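Long-range contacts in farnesyl pyrophosphate synthetase (Staphylococcus aureus, PDB 5H9D), which probably serves as the catalytic subunit of a magnesium-dependent heptaprenyl diphosphate synthase, lengthening an allylic diphosphate by adding isopentenyl units: residues Q63-V69 against H120-K125; Q149-N153 against L229-H233; M203-I208 against V283-L288; A291-I295 against L307-K312. All coordinates share one frame; numbering follows the deposited sequence.

Contact 1. Residues Q63-V69 against H120-K125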
loop_
_atom_site.group_PDB
_atom_site.type_symbol
_atom_site.label_atom_id
_atom_site.label_comp_id
_atom_site.label_asym_id
_atom_site.label_seq_id
_atom_site.Cartn_x
_atom_site.Cartn_y
_atom_site.Cartn_z
ATOM N N GLN A 63 13.641 17.485 -2.994
ATOM C CA GLN A 63 12.478 17.155 -2.190
ATOM C C GLN A 63 11.343 16.581 -3.032
ATOM O O GLN A 63 10.584 15.735 -2.548
ATOM C CB GLN A 63 11.971 18.395 -1.431
ATOM C CG GLN A 63 10.559 18.214 -0.889
ATOM C CD GLN A 63 10.097 19.320 0.019
ATOM O OE1 GLN A 63 8.943 19.354 0.422
ATOM N NE2 GLN A 63 10.994 20.215 0.362
ATOM N N THR A 64 11.213 17.038 -4.279
ATOM C CA THR A 64 10.126 16.537 -5.114
ATOM C C THR A 64 10.510 15.191 -5.721
ATOM O O THR A 64 9.653 14.352 -5.944
ATOM C CB THR A 64 9.701 17.547 -6.230
ATOM O OG1 THR A 64 10.727 17.622 -7.214
ATOM C CG2 THR A 64 9.491 18.950 -5.678
ATOM N N TYR A 65 11.796 14.969 -5.968
ATOM C CA TYR A 65 12.231 13.683 -6.493
ATOM C C TYR A 65 12.069 12.654 -5.409
ATOM O O TYR A 65 11.856 11.474 -5.705
ATOM C CB TYR A 65 13.693 13.697 -6.865
ATOM C CG TYR A 65 13.983 14.378 -8.152
ATOM C CD1 TYR A 65 13.474 13.892 -9.349
ATOM C CD2 TYR A 65 14.744 15.533 -8.176
ATOM C CE1 TYR A 65 13.707 14.547 -10.542
ATOM C CE2 TYR A 65 14.984 16.202 -9.375
ATOM C CZ TYR A 65 14.458 15.708 -10.546
ATOM O OH TYR A 65 14.657 16.412 -11.704
ATOM N N GLN A 66 12.205 13.082 -4.151
ATOM C CA GLN A 66 12.075 12.149 -3.052
ATOM C C GLN A 66 10.614 11.728 -2.851
ATOM O O GLN A 66 10.329 10.584 -2.481
ATOM C CB GLN A 66 12.652 12.740 -1.764
ATOM C CG GLN A 66 14.185 12.919 -1.737
ATOM C CD GLN A 66 14.956 11.613 -1.903
ATOM O OE1 GLN A 66 14.689 10.629 -1.214
ATOM N NE2 GLN A 66 15.930 11.606 -2.813
ATOM N N VAL A 67 9.673 12.625 -3.109
ATOM C CA VAL A 67 8.283 12.225 -2.933
ATOM C C VAL A 67 7.912 11.296 -4.090
ATOM O O VAL A 67 7.128 10.366 -3.948
ATOM C CB VAL A 67 7.337 13.460 -2.858
ATOM C CG1 VAL A 67 5.913 13.012 -2.600
ATOM C CG2 VAL A 67 7.776 14.348 -1.722
ATOM N N ALA A 68 8.518 11.544 -5.230
ATOM C CA ALA A 68 8.300 10.711 -6.410
ATOM C C ALA A 68 8.786 9.270 -6.132
ATOM O O ALA A 68 8.065 8.308 -6.419
ATOM C CB ALA A 68 9.031 11.329 -7.623
ATOM N N VAL A 69 9.997 9.141 -5.564
ATOM C CA VAL A 69 10.583 7.854 -5.198
ATOM C C VAL A 69 9.677 7.169 -4.156
ATOM O O VAL A 69 9.396 5.979 -4.241
ATOM C CB VAL A 69 12.031 8.052 -4.633
ATOM C CG1 VAL A 69 12.483 6.834 -3.904
ATOM C CG2 VAL A 69 13.014 8.313 -5.774
ATOM N N HIS A 120 11.356 7.786 2.898
ATOM C CA HIS A 120 11.438 8.820 1.882
ATOM C C HIS A 120 10.444 9.982 1.985
ATOM O O HIS A 120 10.702 11.062 1.464
ATOM C CB HIS A 120 11.403 8.177 0.497
ATOM C CG HIS A 120 12.675 7.476 0.132
ATOM N ND1 HIS A 120 13.537 7.945 -0.839
ATOM C CD2 HIS A 120 13.249 6.360 0.634
ATOM C CE1 HIS A 120 14.585 7.147 -0.917
ATOM N NE2 HIS A 120 14.437 6.177 -0.033
ATOM N N LEU A 121 9.330 9.779 2.670
ATOM C CA LEU A 121 8.354 10.848 2.832
ATOM C C LEU A 121 8.798 11.830 3.909
ATOM O O LEU A 121 8.256 12.932 3.988
ATOM C CB LEU A 121 6.993 10.282 3.211
ATOM C CG LEU A 121 6.211 9.708 2.043
ATOM C CD1 LEU A 121 4.981 8.936 2.543
ATOM C CD2 LEU A 121 5.814 10.843 1.141
ATOM N N MET A 122 9.774 11.432 4.731
ATOM C CA MET A 122 10.270 12.304 5.804
ATOM C C MET A 122 11.117 13.432 5.229
ATOM O O MET A 122 11.795 14.151 5.973
ATOM C CB MET A 122 11.107 11.527 6.835
ATOM C CG MET A 122 12.613 11.461 6.520
ATOM C CE MET A 122 13.702 11.830 9.054
ATOM N N ALA A 123 11.090 13.555 3.900
ATOM C CA ALA A 123 11.818 14.602 3.193
ATOM C C ALA A 123 10.827 15.751 3.033
ATOM O O ALA A 123 11.188 16.878 2.704
ATOM C CB ALA A 123 12.291 14.098 1.834
ATOM N N VAL A 124 9.559 15.451 3.240
ATOM C CA VAL A 124 8.541 16.473 3.180
ATOM C C VAL A 124 8.598 16.987 4.616
ATOM O O VAL A 124 8.859 16.210 5.539
ATOM C CB VAL A 124 7.156 15.867 2.890
ATOM C CG1 VAL A 124 6.097 16.964 2.877
ATOM C CG2 VAL A 124 7.182 15.131 1.558
ATOM N N LYS A 125 8.360 18.279 4.812
ATOM C CA LYS A 125 8.444 18.857 6.150
ATOM C C LYS A 125 7.094 19.196 6.775
ATOM O O LYS A 125 6.947 19.189 7.997
ATOM C CB LYS A 125 9.335 20.107 6.109
ATOM C CG LYS A 125 10.642 19.925 5.305
ATOM C CD LYS A 125 10.387 19.915 3.776
ATOM C CE LYS A 125 10.021 21.299 3.214
ATOM N NZ LYS A 125 11.192 22.230 3.030
#

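Contact 2. Residues Q149-N153 against L229-H233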
loop_
_atom_site.group_PDB
_atom_site.type_symbol
_atom_site.label_atom_id
_atom_site.label_comp_id
_atom_site.label_asym_id
_atom_site.label_seq_id
_atom_site.Cartn_x
_atom_site.Cartn_y
_atom_site.Cartn_z
ATOM N N GLN A 149 -14.463 -8.154 -0.245
ATOM C CA GLN A 149 -15.699 -8.445 0.459
ATOM C C GLN A 149 -16.895 -8.288 -0.490
ATOM O O GLN A 149 -17.994 -8.799 -0.231
ATOM C CB GLN A 149 -15.793 -7.486 1.633
ATOM C CG GLN A 149 -17.064 -7.505 2.404
ATOM C CD GLN A 149 -17.098 -6.400 3.447
ATOM O OE1 GLN A 149 -16.595 -6.565 4.555
ATOM N NE2 GLN A 149 -17.673 -5.259 3.085
ATOM N N ASP A 150 -16.668 -7.586 -1.597
ATOM C CA ASP A 150 -17.697 -7.361 -2.621
ATOM C C ASP A 150 -17.681 -8.493 -3.640
ATOM O O ASP A 150 -18.667 -8.686 -4.362
ATOM C CB ASP A 150 -17.422 -6.072 -3.424
ATOM C CG ASP A 150 -18.109 -4.844 -2.858
ATOM O OD1 ASP A 150 -19.138 -5.001 -2.166
ATOM O OD2 ASP A 150 -17.617 -3.720 -3.140
ATOM N N GLN A 151 -16.549 -9.205 -3.722
ATOM C CA GLN A 151 -16.382 -10.278 -4.701
ATOM C C GLN A 151 -17.639 -11.117 -4.960
ATOM O O GLN A 151 -18.140 -11.803 -4.080
ATOM C CB GLN A 151 -15.165 -11.151 -4.330
ATOM C CG GLN A 151 -13.860 -10.687 -5.062
ATOM C CD GLN A 151 -12.579 -11.485 -4.702
ATOM O OE1 GLN A 151 -12.558 -12.725 -4.736
ATOM N NE2 GLN A 151 -11.505 -10.765 -4.376
ATOM N N PHE A 152 -18.157 -11.001 -6.181
ATOM C CA PHE A 152 -19.360 -11.707 -6.651
ATOM C C PHE A 152 -20.708 -11.215 -6.163
ATOM O O PHE A 152 -21.708 -11.937 -6.230
ATOM C CB PHE A 152 -19.244 -13.203 -6.392
ATOM C CG PHE A 152 -18.337 -13.895 -7.360
ATOM C CD1 PHE A 152 -18.721 -14.033 -8.694
ATOM C CD2 PHE A 152 -17.076 -14.357 -6.955
ATOM C CE1 PHE A 152 -17.869 -14.618 -9.611
ATOM C CE2 PHE A 152 -16.214 -14.945 -7.863
ATOM C CZ PHE A 152 -16.606 -15.082 -9.199
ATOM N N ASN A 153 -20.735 -9.975 -5.689
ATOM C CA ASN A 153 -21.965 -9.357 -5.205
ATOM C C ASN A 153 -22.650 -8.664 -6.362
ATOM O O ASN A 153 -22.289 -7.542 -6.718
ATOM C CB ASN A 153 -21.663 -8.305 -4.148
ATOM C CG ASN A 153 -22.913 -7.776 -3.501
ATOM O OD1 ASN A 153 -23.909 -7.511 -4.184
ATOM N ND2 ASN A 153 -22.880 -7.622 -2.170
ATOM N N LEU A 229 -13.865 -10.604 -13.798
ATOM C CA LEU A 229 -15.155 -11.214 -13.552
ATOM C C LEU A 229 -14.934 -12.630 -13.023
ATOM O O LEU A 229 -15.714 -13.132 -12.209
ATOM C CB LEU A 229 -15.957 -11.252 -14.842
ATOM C CG LEU A 229 -17.374 -11.778 -14.721
ATOM C CD1 LEU A 229 -18.121 -10.947 -13.699
ATOM C CD2 LEU A 229 -18.057 -11.729 -16.078
ATOM N N LEU A 230 -13.859 -13.266 -13.479
ATOM C CA LEU A 230 -13.547 -14.615 -13.040
ATOM C C LEU A 230 -13.211 -14.576 -11.564
ATOM O O LEU A 230 -13.304 -15.587 -10.876
ATOM C CB LEU A 230 -12.381 -15.179 -13.853
ATOM C CG LEU A 230 -12.804 -15.402 -15.309
ATOM C CD1 LEU A 230 -11.625 -15.374 -16.269
ATOM C CD2 LEU A 230 -13.526 -16.720 -15.379
ATOM N N ASN A 231 -12.835 -13.398 -11.076
ATOM C CA ASN A 231 -12.510 -13.237 -9.666
ATOM C C ASN A 231 -13.659 -12.572 -8.940
ATOM O O ASN A 231 -13.513 -12.174 -7.791
ATOM C CB ASN A 231 -11.259 -12.388 -9.487
ATOM C CG ASN A 231 -9.998 -13.152 -9.773
ATOM O OD1 ASN A 231 -9.956 -13.971 -10.695
ATOM N ND2 ASN A 231 -8.941 -12.874 -8.995
ATOM N N GLY A 232 -14.790 -12.432 -9.619
ATOM C CA GLY A 232 -15.952 -11.829 -8.998
ATOM C C GLY A 232 -16.094 -10.318 -8.990
ATOM O O GLY A 232 -17.118 -9.837 -8.517
ATOM N N HIS A 233 -15.099 -9.573 -9.489
ATOM C CA HIS A 233 -15.135 -8.101 -9.538
ATOM C C HIS A 233 -16.108 -7.583 -10.581
ATOM O O HIS A 233 -15.851 -7.680 -11.786
ATOM C CB HIS A 233 -13.764 -7.545 -9.865
ATOM C CG HIS A 233 -12.704 -7.983 -8.917
ATOM N ND1 HIS A 233 -12.651 -7.547 -7.610
ATOM C CD2 HIS A 233 -11.671 -8.845 -9.071
ATOM C CE1 HIS A 233 -11.630 -8.123 -6.999
ATOM N NE2 HIS A 233 -11.020 -8.916 -7.863
#

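Contact 3. Residues M203-I208 against V283-L288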
loop_
_atom_site.group_PDB
_atom_site.type_symbol
_atom_site.label_atom_id
_atom_site.label_comp_id
_atom_site.label_asym_id
_atom_site.label_seq_id
_atom_site.Cartn_x
_atom_site.Cartn_y
_atom_site.Cartn_z
ATOM N N MET A 203 -9.619 8.459 -11.794
ATOM C CA MET A 203 -10.914 7.797 -11.987
ATOM C C MET A 203 -10.983 7.269 -13.415
ATOM O O MET A 203 -11.357 6.112 -13.651
ATOM C CB MET A 203 -12.077 8.776 -11.739
ATOM C CG MET A 203 -12.162 9.297 -10.291
ATOM S SD MET A 203 -12.672 8.050 -9.113
ATOM C CE MET A 203 -14.284 7.578 -9.766
ATOM N N SER A 204 -10.606 8.111 -14.367
ATOM C CA SER A 204 -10.598 7.707 -15.762
ATOM C C SER A 204 -9.649 6.523 -15.987
ATOM O O SER A 204 -9.957 5.575 -16.719
ATOM C CB SER A 204 -10.149 8.864 -16.625
ATOM O OG SER A 204 -9.569 8.364 -17.814
ATOM N N PHE A 205 -8.486 6.612 -15.347
ATOM C CA PHE A 205 -7.447 5.615 -15.416
ATOM C C PHE A 205 -8.040 4.229 -15.189
ATOM O O PHE A 205 -8.003 3.370 -16.077
ATOM C CB PHE A 205 -6.406 5.933 -14.338
ATOM C CG PHE A 205 -5.155 5.072 -14.402
ATOM C CD1 PHE A 205 -4.389 5.007 -15.558
ATOM C CD2 PHE A 205 -4.719 4.370 -13.288
ATOM C CE1 PHE A 205 -3.213 4.261 -15.590
ATOM C CE2 PHE A 205 -3.550 3.634 -13.318
ATOM C CZ PHE A 205 -2.800 3.580 -14.461
ATOM N N GLN A 206 -8.583 4.027 -13.987
ATOM C CA GLN A 206 -9.185 2.763 -13.577
ATOM C C GLN A 206 -10.349 2.318 -14.457
ATOM O O GLN A 206 -10.478 1.137 -14.768
ATOM C CB GLN A 206 -9.663 2.852 -12.110
ATOM C CG GLN A 206 -10.128 1.511 -11.513
ATOM C CD GLN A 206 -9.037 0.421 -11.622
ATOM O OE1 GLN A 206 -7.972 0.529 -11.002
ATOM N NE2 GLN A 206 -9.306 -0.622 -12.432
ATOM N N ILE A 207 -11.203 3.253 -14.851
ATOM C CA ILE A 207 -12.321 2.861 -15.678
ATOM C C ILE A 207 -11.779 2.239 -16.959
ATOM O O ILE A 207 -12.330 1.275 -17.483
ATOM C CB ILE A 207 -13.245 4.044 -15.988
ATOM C CG1 ILE A 207 -13.927 4.508 -14.699
ATOM C CG2 ILE A 207 -14.276 3.620 -17.009
ATOM C CD1 ILE A 207 -14.884 5.653 -14.846
ATOM N N ILE A 208 -10.665 2.770 -17.441
ATOM C CA ILE A 208 -10.074 2.228 -18.649
ATOM C C ILE A 208 -9.574 0.809 -18.432
ATOM O O ILE A 208 -9.828 -0.054 -19.267
ATOM C CB ILE A 208 -8.977 3.165 -19.192
ATOM C CG1 ILE A 208 -9.661 4.272 -19.995
ATOM C CG2 ILE A 208 -7.969 2.411 -20.051
ATOM C CD1 ILE A 208 -8.892 5.573 -20.013
ATOM N N VAL A 283 -17.682 7.282 -19.787
ATOM C CA VAL A 283 -17.551 7.835 -18.457
ATOM C C VAL A 283 -16.081 8.199 -18.236
ATOM O O VAL A 283 -15.741 9.161 -17.536
ATOM C CB VAL A 283 -17.950 6.812 -17.407
ATOM C CG1 VAL A 283 -17.584 7.353 -16.076
ATOM C CG2 VAL A 283 -19.440 6.464 -17.499
ATOM N N SER A 284 -15.204 7.396 -18.816
ATOM C CA SER A 284 -13.792 7.643 -18.701
ATOM C C SER A 284 -13.592 9.001 -19.341
ATOM O O SER A 284 -12.999 9.906 -18.748
ATOM C CB SER A 284 -13.019 6.568 -19.467
ATOM O OG SER A 284 -11.625 6.833 -19.525
ATOM N N SER A 285 -14.121 9.137 -20.554
ATOM C CA SER A 285 -14.005 10.376 -21.313
ATOM C C SER A 285 -14.556 11.614 -20.660
ATOM O O SER A 285 -13.899 12.655 -20.672
ATOM C CB SER A 285 -14.627 10.216 -22.673
ATOM O OG SER A 285 -13.617 9.797 -23.562
ATOM N N LYS A 286 -15.753 11.532 -20.105
ATOM C CA LYS A 286 -16.283 12.697 -19.450
ATOM C C LYS A 286 -15.304 13.082 -18.327
ATOM O O LYS A 286 -15.010 14.276 -18.109
ATOM C CB LYS A 286 -17.667 12.400 -18.888
ATOM C CG LYS A 286 -18.239 13.568 -18.148
ATOM C CD LYS A 286 -19.669 13.343 -17.781
ATOM C CE LYS A 286 -20.543 13.265 -19.008
ATOM N NZ LYS A 286 -21.942 13.338 -18.563
ATOM N N TYR A 287 -14.788 12.062 -17.630
ATOM C CA TYR A 287 -13.829 12.263 -16.527
ATOM C C TYR A 287 -12.573 12.961 -16.987
ATOM O O TYR A 287 -12.073 13.839 -16.286
ATOM C CB TYR A 287 -13.462 10.931 -15.845
ATOM C CG TYR A 287 -14.251 10.683 -14.578
ATOM C CD1 TYR A 287 -14.266 11.640 -13.546
ATOM C CD2 TYR A 287 -15.005 9.508 -14.407
ATOM C CE1 TYR A 287 -15.011 11.445 -12.376
ATOM C CE2 TYR A 287 -15.765 9.289 -13.220
ATOM C CZ TYR A 287 -15.758 10.267 -12.214
ATOM O OH TYR A 287 -16.472 10.080 -11.047
ATOM N N LEU A 288 -12.072 12.569 -18.158
ATOM C CA LEU A 288 -10.884 13.177 -18.739
ATOM C C LEU A 288 -11.086 14.664 -19.108
ATOM O O LEU A 288 -10.179 15.468 -18.954
ATOM C CB LEU A 288 -10.455 12.369 -19.960
ATOM C CG LEU A 288 -9.484 11.201 -19.703
ATOM C CD1 LEU A 288 -9.181 10.481 -21.004
ATOM C CD2 LEU A 288 -8.183 11.732 -19.083
#

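Contact 4. Residues A291-I295 against L307-K312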
loop_
_atom_site.group_PDB
_atom_site.type_symbol
_atom_site.label_atom_id
_atom_site.label_comp_id
_atom_site.label_asym_id
_atom_site.label_seq_id
_atom_site.Cartn_x
_atom_site.Cartn_y
_atom_site.Cartn_z
ATOM N N ALA A 291 -10.887 16.870 -16.390
ATOM C CA ALA A 291 -9.496 17.127 -16.041
ATOM C C ALA A 291 -8.861 18.129 -16.989
ATOM O O ALA A 291 -8.125 19.006 -16.552
ATOM C CB ALA A 291 -8.694 15.823 -16.017
ATOM N N LEU A 292 -9.150 18.004 -18.285
ATOM C CA LEU A 292 -8.603 18.916 -19.293
ATOM C C LEU A 292 -9.103 20.343 -19.115
ATOM O O LEU A 292 -8.387 21.293 -19.383
ATOM C CB LEU A 292 -8.933 18.397 -20.681
ATOM C CG LEU A 292 -7.972 17.240 -20.952
ATOM C CD1 LEU A 292 -8.474 16.347 -22.046
ATOM C CD2 LEU A 292 -6.625 17.826 -21.328
ATOM N N ASN A 293 -10.335 20.487 -18.644
ATOM C CA ASN A 293 -10.897 21.806 -18.406
ATOM C C ASN A 293 -10.041 22.527 -17.358
ATOM O O ASN A 293 -9.619 23.670 -17.554
ATOM C CB ASN A 293 -12.358 21.696 -17.925
ATOM C CG ASN A 293 -12.907 23.023 -17.415
ATOM O OD1 ASN A 293 -12.920 24.029 -18.139
ATOM N ND2 ASN A 293 -13.355 23.036 -16.161
ATOM N N LEU A 294 -9.784 21.846 -16.252
ATOM C CA LEU A 294 -8.986 22.396 -15.166
ATOM C C LEU A 294 -7.519 22.596 -15.528
ATOM O O LEU A 294 -6.846 23.434 -14.935
ATOM C CB LEU A 294 -9.064 21.470 -13.952
ATOM C CG LEU A 294 -10.345 21.466 -13.123
ATOM C CD1 LEU A 294 -10.240 20.403 -12.066
ATOM C CD2 LEU A 294 -10.534 22.825 -12.459
ATOM N N ILE A 295 -7.014 21.833 -16.490
ATOM C CA ILE A 295 -5.608 21.956 -16.817
ATOM C C ILE A 295 -5.438 23.255 -17.568
ATOM O O ILE A 295 -4.404 23.937 -17.485
ATOM C CB ILE A 295 -5.095 20.723 -17.662
ATOM C CG1 ILE A 295 -5.179 19.446 -16.825
ATOM C CG2 ILE A 295 -3.632 20.931 -18.103
ATOM C CD1 ILE A 295 -4.823 18.190 -17.574
ATOM N N LEU A 307 1.435 18.292 -19.194
ATOM C CA LEU A 307 0.312 17.710 -18.481
ATOM C C LEU A 307 -0.808 17.491 -19.504
ATOM O O LEU A 307 -1.397 16.414 -19.533
ATOM C CB LEU A 307 -0.122 18.655 -17.357
ATOM C CG LEU A 307 -1.055 18.258 -16.214
ATOM C CD1 LEU A 307 -0.577 17.031 -15.511
ATOM C CD2 LEU A 307 -1.119 19.444 -15.236
ATOM N N LEU A 308 -1.083 18.494 -20.347
ATOM C CA LEU A 308 -2.118 18.380 -21.387
ATOM C C LEU A 308 -1.828 17.174 -22.279
ATOM O O LEU A 308 -2.711 16.374 -22.579
ATOM C CB LEU A 308 -2.179 19.643 -22.257
ATOM C CG LEU A 308 -2.995 20.836 -21.740
ATOM C CD1 LEU A 308 -2.396 22.135 -22.275
ATOM C CD2 LEU A 308 -4.428 20.710 -22.159
ATOM N N SER A 309 -0.575 17.059 -22.697
ATOM C CA SER A 309 -0.133 15.944 -23.521
ATOM C C SER A 309 -0.293 14.602 -22.785
ATOM O O SER A 309 -0.879 13.662 -23.309
ATOM C CB SER A 309 1.330 16.150 -23.895
ATOM O OG SER A 309 1.810 15.051 -24.636
ATOM N N LEU A 310 0.241 14.514 -21.571
ATOM C CA LEU A 310 0.144 13.293 -20.791
ATOM C C LEU A 310 -1.315 12.950 -20.469
ATOM O O LEU A 310 -1.712 11.797 -20.526
ATOM C CB LEU A 310 0.955 13.416 -19.492
ATOM C CG LEU A 310 0.872 12.225 -18.511
ATOM C CD1 LEU A 310 1.456 10.962 -19.158
ATOM C CD2 LEU A 310 1.627 12.544 -17.219
ATOM N N THR A 311 -2.117 13.944 -20.127
ATOM C CA THR A 311 -3.519 13.680 -19.825
ATOM C C THR A 311 -4.288 13.214 -21.069
ATOM O O THR A 311 -5.385 12.651 -20.955
ATOM C CB THR A 311 -4.217 14.935 -19.293
ATOM O OG1 THR A 311 -3.538 15.376 -18.122
ATOM C CG2 THR A 311 -5.680 14.656 -18.963
ATOM N N LYS A 312 -3.721 13.457 -22.253
ATOM C CA LYS A 312 -4.399 13.078 -23.479
ATOM C C LYS A 312 -4.054 11.713 -23.996
ATOM O O LYS A 312 -4.757 11.183 -24.857
ATOM C CB LYS A 312 -4.181 14.109 -24.561
ATOM C CG LYS A 312 -5.072 15.323 -24.399
ATOM C CD LYS A 312 -4.985 16.152 -25.655
ATOM C CE LYS A 312 -5.471 17.554 -25.476
ATOM N NZ LYS A 312 -5.257 18.227 -26.782
#

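Contact 1. Residues Q63-V69 against H120-K125
The imidazole of H120 and the amide of Q66 meet where helix 62-85 packs against the C-terminal end of helix 103-121, two helices of the predominantly alpha-helical polyprenyl synthase fold. With CG of Q66 anti to the carbonyl carbon (chi1 -69°) and the chain folded back at chi2, the amide comes up to the ring with its plane only 18° from that of the imidazole. H120 ND1 gives OE1 of Q66 a weak hydrogen bond of 2.9 Å, bent to 122° at the hydrogen. The other end of this amide is held within its own helix, where NE2 donates to the carboxylate of E62; together the two bonds, one of them weak, probably restrict the amide's rotation. V69 adds an apolar neighbour to the same imidazole, its CG1 lying 3.4 Å from H120 ND1. CB of Q66 in turn touches CB of A123 (3.9 Å), in the type I turn L121-V124. V67 is buried, its CG1 4.3 Å from L121 CD2. Helix 127-150 also packs on L121 and V124, and L121 touches Y82 of the neighbouring subunit 1 chain. At the solvent side, the coiled chain of K125 passes the extended side chain of Q63. Deeper in, CG2 of V67 and CG2 of V124 meet at 3.4 Å, the two side chains crossing at about a right angle.

Contact 2. Residues Q149-N153 against L229-H233
F152 and G232 make the backbone link and much of the packing in this contact, a meeting of two loops that follow helices 127-150 and 227-230. The one hydrogen bond across runs from F152 N to G232 O, 2.8 Å long and 155° at the hydrogen, with the donor above the carbonyl plane. F152 is the third residue of the type II turn D150-N153.

Ring packing comes next: the F152 ring lies with one face over CA of G232, as in a CH-pi contact, though modelled too close to be exact, while L230 O sits at the ring's edge, near its plane, 3.7 Å from CZ. F264 of helix 261-272 and R257 also touch this ring.

Q151 adds side-chain contacts. Its chain, extended beyond CG, passes the N231 carbonyl, with CG 3.1 Å from N231 O, and runs side by side with H233 in the same direction; NE2 lies 3.7 Å from H233 CE1, with the amide and ring planes 63° apart. Earlier, the Q149 side chain hydrogen-bonds to G18 O and S20 N of the neighbouring subunit 1 chain.

Segment 229-233 thus offers mainly backbone, and the left-handed conformation of G232 (phi 85°) suits its lack of a side chain.

Contact 3. Residues M203-I208 against V283-L288
S204 and S284 stand at the closest backbone approach of two long antiparallel helices, 188-215 and 276-296, whose axes here come within 8.4 Å at a crossing angle of -162°. Polar contact is confined to this pair of small residues. Their hydroxyls share a hydrogen bond, OG to OG 3.1 Å, in which either could be the donor; both oxygens lie anti to their own backbone N, which turns each along the interface to meet the other. Apolar groups shut them in: CG of L288 is 3.4 Å from S204 OG, and the CG1-CD1 arm of I208 runs by S284 OG.

Aromatic contacts lie to one side of the serines. CB of M203 sits squarely over the centre of the Y287 ring, 3.8 Å above its plane, a CH-pi contact. Bent at chi2 and chi3, the methionine then curls back, so that CE ends 3.6 Å from Y287 OH, while SD approaches obliquely, 5.4 Å from the ring centroid, as a Met-aromatic contact. An aromatic side chain of a bound peptide also meets this tyrosine.

Aliphatic packing completes the seam through I207. Its CD1 touches CG1 of V283 at 3.4 Å and CD2 of Y287 at 3.9 Å, crossing both side chains at about a right angle, and L236 of helix 236-243 touches I207 and V283.

Beyond I208, helix 188-215 enters a DDxxD sequence that includes D210, the second aspartate-rich motif of FPP/GGPP synthases, and the antiparallel pairing of long helices is characteristic of their predominantly helical fold.

Contact 4. Residues A291-I295 against L307-K312
I295 and T311 reach toward each other tip to tip, CD1 of the isoleucine lying 3.7 Å from the threonine CB. The branches of I295 divide the work. CG1, anti to the carbonyl carbon (chi1 -65°), carries CD1 across to T311 and to CG of L307 at 4.0 Å. CG2 instead meets CG of L308 at 3.7 Å, the two side chains sliding past each other in opposite directions. One turn back, L292 brings CD2 to CD2 of L308 (3.7 Å), and its CG sits 4.0 Å from CG2 of T311. CG of K312 lies near CD2 of L292, at 4.3 Å. No hydrogen bond passes between the segments; van der Waals packing, largely apolar, joins them. The pair forms an antiparallel helical hairpin near the C terminus: helices 276-296 and 302-315 are consecutive in the chain, and over 291-295 and 307-312 the axes come within 10.3 Å, 176° between their directions. A bond within its own helix positions T311. Its hydroxyl donates to the carbonyl of L307 one turn earlier (OG1 to O 2.8 Å), from well above the carbonyl plane, and that oxygen also accepts from T311 N. The threonine's polar atom is thus satisfied inside its own helix, while its CG2 is turned to L292. Farther out, helix 188-215 backs the hairpin, with I197 on I295 and I201 on T311. On helix 43-51, F47 and L50 pack against L307.

Overall arrangement
From the N terminus, contact 1 closes first, joining helix 62-85 to the end of helix 103-121. Helix 127-150 follows and opens contact 2, which closes only at the loop after helix 227-230, on the opposite side of the chain's centre and about 36 Å from contact 1 between centres. Contact 3 opens at 203-208, within the stretch of chain closed by contact 2, and closes beyond it, so contacts 2 and 3 cross. It ties helix 188-215 to helix 276-296. Contact 4 continues along helix 276-296 and closes a short loop with helix 302-315. Contacts 3 and 4 touch where L288 CD2 packs 3.5 Å from T311 O, the only pair of contacts to do so.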